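Local coordinates for 433aa long hypothetical phosphoribosylglycinamide formyl transferase (PDB 2DWC), which is of unknown function but belongs to the ATP-grasp family, resembles PurT in its C-terminal region, and binds adenosine-5'-diphosphate as a two-chain assembly, at residues B[339-347]-B[390-401]. Sequence-based numbering, arbitrary orientation.
Sequences MLIPAATHV and ALAWDKDVEVAK
A strand-loop-helix unit of the PurT-type C-terminal region docks here on an antiparallel neighbour: strand 343-347 pairs with strand 390-393, and the helix that follows turns back to run along strand 343-347, on the side of Ala-344. Ala-344 and Ala-392 form one hydrogen-bonded pair, 2.9 Å from Ala-344 N to Ala-392 O and 3.0 Å from Ala-392 N to Ala-344 O. His-346 and Ala-390 form the next, and Asp-394 N reaches Pro-342 O beyond the last bridge. Helix 397-401 runs only 21° from the direction of strand 343-347, at 6.6 Å between axes, a closeness that suits alanine. The methyl of Ala-344 lies 3.5 Å from Lys-401 CA, and Ala-400 CB sits over Ala-343 CA at 3.9 Å. Pro-342, which has no N-H to offer a partner strand, lays its ring against Asp-394 O and meets Val-397 CB through its own CB (3.9 Å). On the side of the sheet carrying Ala-343 and Thr-345, Thr-345 CG2 lies beside Leu-391 CD2, both side chains pointing the same way. With CG between its backbone N and carbonyl carbon (chi1 40°), the Trp-393 indole leads away from strand 343-347, yet Ile-341 CD1 still lies obliquely to the ring, 4.0 Å from Trp-393 CD1. In the connecting loop, Asp-394 OD1 closes an Asx turn on Asp-396 N, and Asp-396 OD2 caps the helix by accepting from Glu-398 N. Strand 241-247 flanks strand 343-347, with Ser-245 and Tyr-242 hydrogen-bonded to Thr-345 OG1; helix 303-306 packs against Ala-343, Leu-391 and Trp-393, and the Trp-393 side chain packs on Pro-308 of the second subunit.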
loop_
_atom_site.group_PDB
_atom_site.type_symbol
_atom_site.label_atom_id
_atom_site.label_comp_id
_atom_site.label_asym_id
_atom_site.label_seq_id
_atom_site.Cartn_x
_atom_site.Cartn_y
_atom_site.Cartn_z
ATOM N N MET B 339 -13.858 11.027 -1.127
ATOM C CA MET B 339 -12.421 11.262 -0.999
ATOM C C MET B 339 -12.101 11.285 0.521
ATOM O O MET B 339 -12.962 11.650 1.327
ATOM C CB MET B 339 -12.143 12.622 -1.648
ATOM C CG MET B 339 -10.789 13.213 -1.470
ATOM S SD MET B 339 -10.862 14.724 -2.472
ATOM C CE MET B 339 -11.812 15.903 -1.295
ATOM N N LEU B 340 -10.891 10.877 0.923
ATOM C CA LEU B 340 -10.536 10.894 2.334
ATOM C C LEU B 340 -9.924 12.239 2.739
ATOM O O LEU B 340 -10.277 12.815 3.790
ATOM C CB LEU B 340 -9.558 9.746 2.649
ATOM C CG LEU B 340 -9.018 9.695 4.082
ATOM C CD1 LEU B 340 -10.156 9.462 5.072
ATOM C CD2 LEU B 340 -7.977 8.602 4.195
ATOM N N ILE B 341 -9.028 12.763 1.905
ATOM C CA ILE B 341 -8.345 14.043 2.196
ATOM C C ILE B 341 -7.779 14.597 0.895
ATOM O O ILE B 341 -7.400 13.828 0.008
ATOM C CB ILE B 341 -7.208 13.821 3.239
ATOM C CG1 ILE B 341 -6.551 15.160 3.641
ATOM C CG2 ILE B 341 -6.114 12.891 2.657
ATOM C CD1 ILE B 341 -5.485 14.998 4.781
ATOM N N PRO B 342 -7.795 15.928 0.717
ATOM C CA PRO B 342 -7.238 16.474 -0.525
ATOM C C PRO B 342 -5.757 16.093 -0.610
ATOM O O PRO B 342 -5.079 16.001 0.421
ATOM C CB PRO B 342 -7.403 17.995 -0.350
ATOM C CG PRO B 342 -8.690 18.103 0.463
ATOM C CD PRO B 342 -8.455 16.997 1.510
ATOM N N ALA B 343 -5.267 15.906 -1.835
ATOM C CA ALA B 343 -3.848 15.528 -1.992
ATOM C C ALA B 343 -3.356 15.893 -3.363
ATOM O O ALA B 343 -4.115 16.332 -4.217
ATOM C CB ALA B 343 -3.660 13.981 -1.723
ATOM N N ALA B 344 -2.063 15.737 -3.578
ATOM C CA ALA B 344 -1.478 16.071 -4.863
ATOM C C ALA B 344 -0.234 15.247 -5.080
ATOM O O ALA B 344 0.337 14.705 -4.127
ATOM C CB ALA B 344 -1.066 17.569 -4.870
ATOM N N THR B 345 0.203 15.194 -6.333
ATOM C CA THR B 345 1.439 14.498 -6.699
ATOM C C THR B 345 2.277 15.416 -7.567
ATOM O O THR B 345 1.772 16.384 -8.143
ATOM C CB THR B 345 1.203 13.237 -7.558
ATOM O OG1 THR B 345 0.756 13.635 -8.868
ATOM C CG2 THR B 345 0.197 12.308 -6.912
ATOM N N HIS B 346 3.577 15.149 -7.621
ATOM C CA HIS B 346 4.452 15.837 -8.545
ATOM C C HIS B 346 5.456 14.765 -9.001
ATOM O O HIS B 346 5.997 14.016 -8.175
ATOM C CB HIS B 346 5.177 17.016 -7.891
ATOM C CG HIS B 346 5.832 17.912 -8.895
ATOM N ND1 HIS B 346 6.958 17.537 -9.603
ATOM C CD2 HIS B 346 5.459 19.123 -9.388
ATOM C CE1 HIS B 346 7.247 18.474 -10.493
ATOM N NE2 HIS B 346 6.353 19.442 -10.387
ATOM N N VAL B 347 5.664 14.655 -10.307
ATOM C CA VAL B 347 6.594 13.644 -10.814
ATOM C C VAL B 347 8.044 13.904 -10.464
ATOM O O VAL B 347 8.440 15.030 -10.144
ATOM C CB VAL B 347 6.475 13.521 -12.368
ATOM C CG1 VAL B 347 5.017 13.242 -12.738
ATOM C CG2 VAL B 347 6.970 14.815 -13.053
ATOM N N ALA B 390 6.368 12.436 -5.845
ATOM C CA ALA B 390 6.228 12.940 -4.491
ATOM C C ALA B 390 4.691 12.990 -4.294
ATOM O O ALA B 390 3.948 13.338 -5.226
ATOM C CB ALA B 390 6.817 14.387 -4.373
ATOM N N LEU B 391 4.223 12.626 -3.095
ATOM C CA LEU B 391 2.782 12.634 -2.753
ATOM C C LEU B 391 2.654 13.531 -1.527
ATOM O O LEU B 391 3.475 13.438 -0.628
ATOM C CB LEU B 391 2.327 11.252 -2.288
ATOM C CG LEU B 391 1.749 10.220 -3.240
ATOM C CD1 LEU B 391 1.525 8.909 -2.464
ATOM C CD2 LEU B 391 0.424 10.733 -3.791
ATOM N N ALA B 392 1.625 14.364 -1.462
ATOM C CA ALA B 392 1.460 15.208 -0.292
ATOM C C ALA B 392 -0.038 15.389 -0.054
ATOM O O ALA B 392 -0.815 15.411 -1.011
ATOM C CB ALA B 392 2.115 16.582 -0.518
ATOM N N TRP B 393 -0.444 15.539 1.203
ATOM C CA TRP B 393 -1.882 15.738 1.483
ATOM C C TRP B 393 -2.070 16.907 2.456
ATOM O O TRP B 393 -1.173 17.232 3.240
ATOM C CB TRP B 393 -2.479 14.479 2.102
ATOM C CG TRP B 393 -1.553 13.781 3.140
ATOM C CD1 TRP B 393 -1.599 13.925 4.505
ATOM C CD2 TRP B 393 -0.410 12.936 2.871
ATOM N NE1 TRP B 393 -0.556 13.237 5.098
ATOM C CE2 TRP B 393 0.182 12.621 4.118
ATOM C CE3 TRP B 393 0.172 12.423 1.698
ATOM C CZ2 TRP B 393 1.331 11.807 4.230
ATOM C CZ3 TRP B 393 1.324 11.613 1.807
ATOM C CH2 TRP B 393 1.883 11.311 3.067
ATOM N N ASP B 394 -3.263 17.486 2.428
ATOM C CA ASP B 394 -3.550 18.617 3.328
ATOM C C ASP B 394 -5.030 18.922 3.205
ATOM O O ASP B 394 -5.662 18.589 2.230
ATOM C CB ASP B 394 -2.767 19.852 2.901
ATOM C CG ASP B 394 -2.770 20.939 3.971
ATOM O OD1 ASP B 394 -3.639 21.835 3.937
ATOM O OD2 ASP B 394 -1.902 20.867 4.854
ATOM N N LYS B 395 -5.580 19.565 4.228
ATOM C CA LYS B 395 -6.978 19.970 4.175
ATOM C C LYS B 395 -7.186 20.937 3.033
ATOM O O LYS B 395 -8.307 21.080 2.510
ATOM C CB LYS B 395 -7.360 20.630 5.501
ATOM C CG LYS B 395 -7.548 19.626 6.601
ATOM C CD LYS B 395 -7.910 20.281 7.933
ATOM C CE LYS B 395 -8.215 19.217 9.002
ATOM N NZ LYS B 395 -7.079 18.267 9.202
ATOM N N ASP B 396 -6.126 21.637 2.643
ATOM C CA ASP B 396 -6.186 22.610 1.552
ATOM C C ASP B 396 -5.430 22.032 0.371
ATOM O O ASP B 396 -4.196 21.868 0.442
ATOM C CB ASP B 396 -5.528 23.926 2.018
ATOM C CG ASP B 396 -5.607 25.060 0.994
ATOM O OD1 ASP B 396 -5.478 26.230 1.420
ATOM O OD2 ASP B 396 -5.774 24.837 -0.216
ATOM N N VAL B 397 -6.160 21.731 -0.699
ATOM C CA VAL B 397 -5.548 21.153 -1.904
ATOM C C VAL B 397 -4.413 21.994 -2.499
ATOM O O VAL B 397 -3.445 21.447 -3.033
ATOM C CB VAL B 397 -6.650 20.829 -2.969
ATOM C CG1 VAL B 397 -7.208 22.100 -3.569
ATOM C CG2 VAL B 397 -6.088 19.908 -4.077
ATOM N N GLU B 398 -4.472 23.330 -2.376
ATOM C CA GLU B 398 -3.399 24.149 -2.927
ATOM C C GLU B 398 -2.120 24.006 -2.106
ATOM O O GLU B 398 -1.020 24.114 -2.655
ATOM C CB GLU B 398 -3.838 25.634 -3.025
ATOM C CG GLU B 398 -5.067 25.807 -3.936
ATOM C CD GLU B 398 -5.456 27.267 -4.177
ATOM O OE1 GLU B 398 -5.113 28.143 -3.348
ATOM O OE2 GLU B 398 -6.126 27.536 -5.202
ATOM N N VAL B 399 -2.262 23.766 -0.804
ATOM C CA VAL B 399 -1.116 23.548 0.058
ATOM C C VAL B 399 -0.498 22.192 -0.359
ATOM O O VAL B 399 0.718 22.065 -0.496
ATOM C CB VAL B 399 -1.536 23.500 1.537
ATOM C CG1 VAL B 399 -0.339 23.080 2.381
ATOM C CG2 VAL B 399 -2.033 24.903 1.996
ATOM N N ALA B 400 -1.336 21.187 -0.568
ATOM C CA ALA B 400 -0.796 19.879 -1.006
ATOM C C ALA B 400 -0.092 19.982 -2.363
ATOM O O ALA B 400 0.982 19.386 -2.537
ATOM C CB ALA B 400 -1.914 18.837 -1.049
ATOM N N LYS B 401 -0.664 20.727 -3.324
ATOM C CA LYS B 401 -0.017 20.918 -4.632
ATOM C C LYS B 401 1.373 21.535 -4.477
ATOM O O LYS B 401 2.362 21.051 -5.052
ATOM C CB LYS B 401 -0.851 21.847 -5.550
ATOM C CG LYS B 401 -2.196 21.308 -5.960
ATOM C CD LYS B 401 -3.048 22.381 -6.616
ATOM C CE LYS B 401 -2.424 22.903 -7.925
ATOM N NZ LYS B 401 -3.309 23.951 -8.540
HETATM O O HOH W 1 2.420 19.583 -7.396
#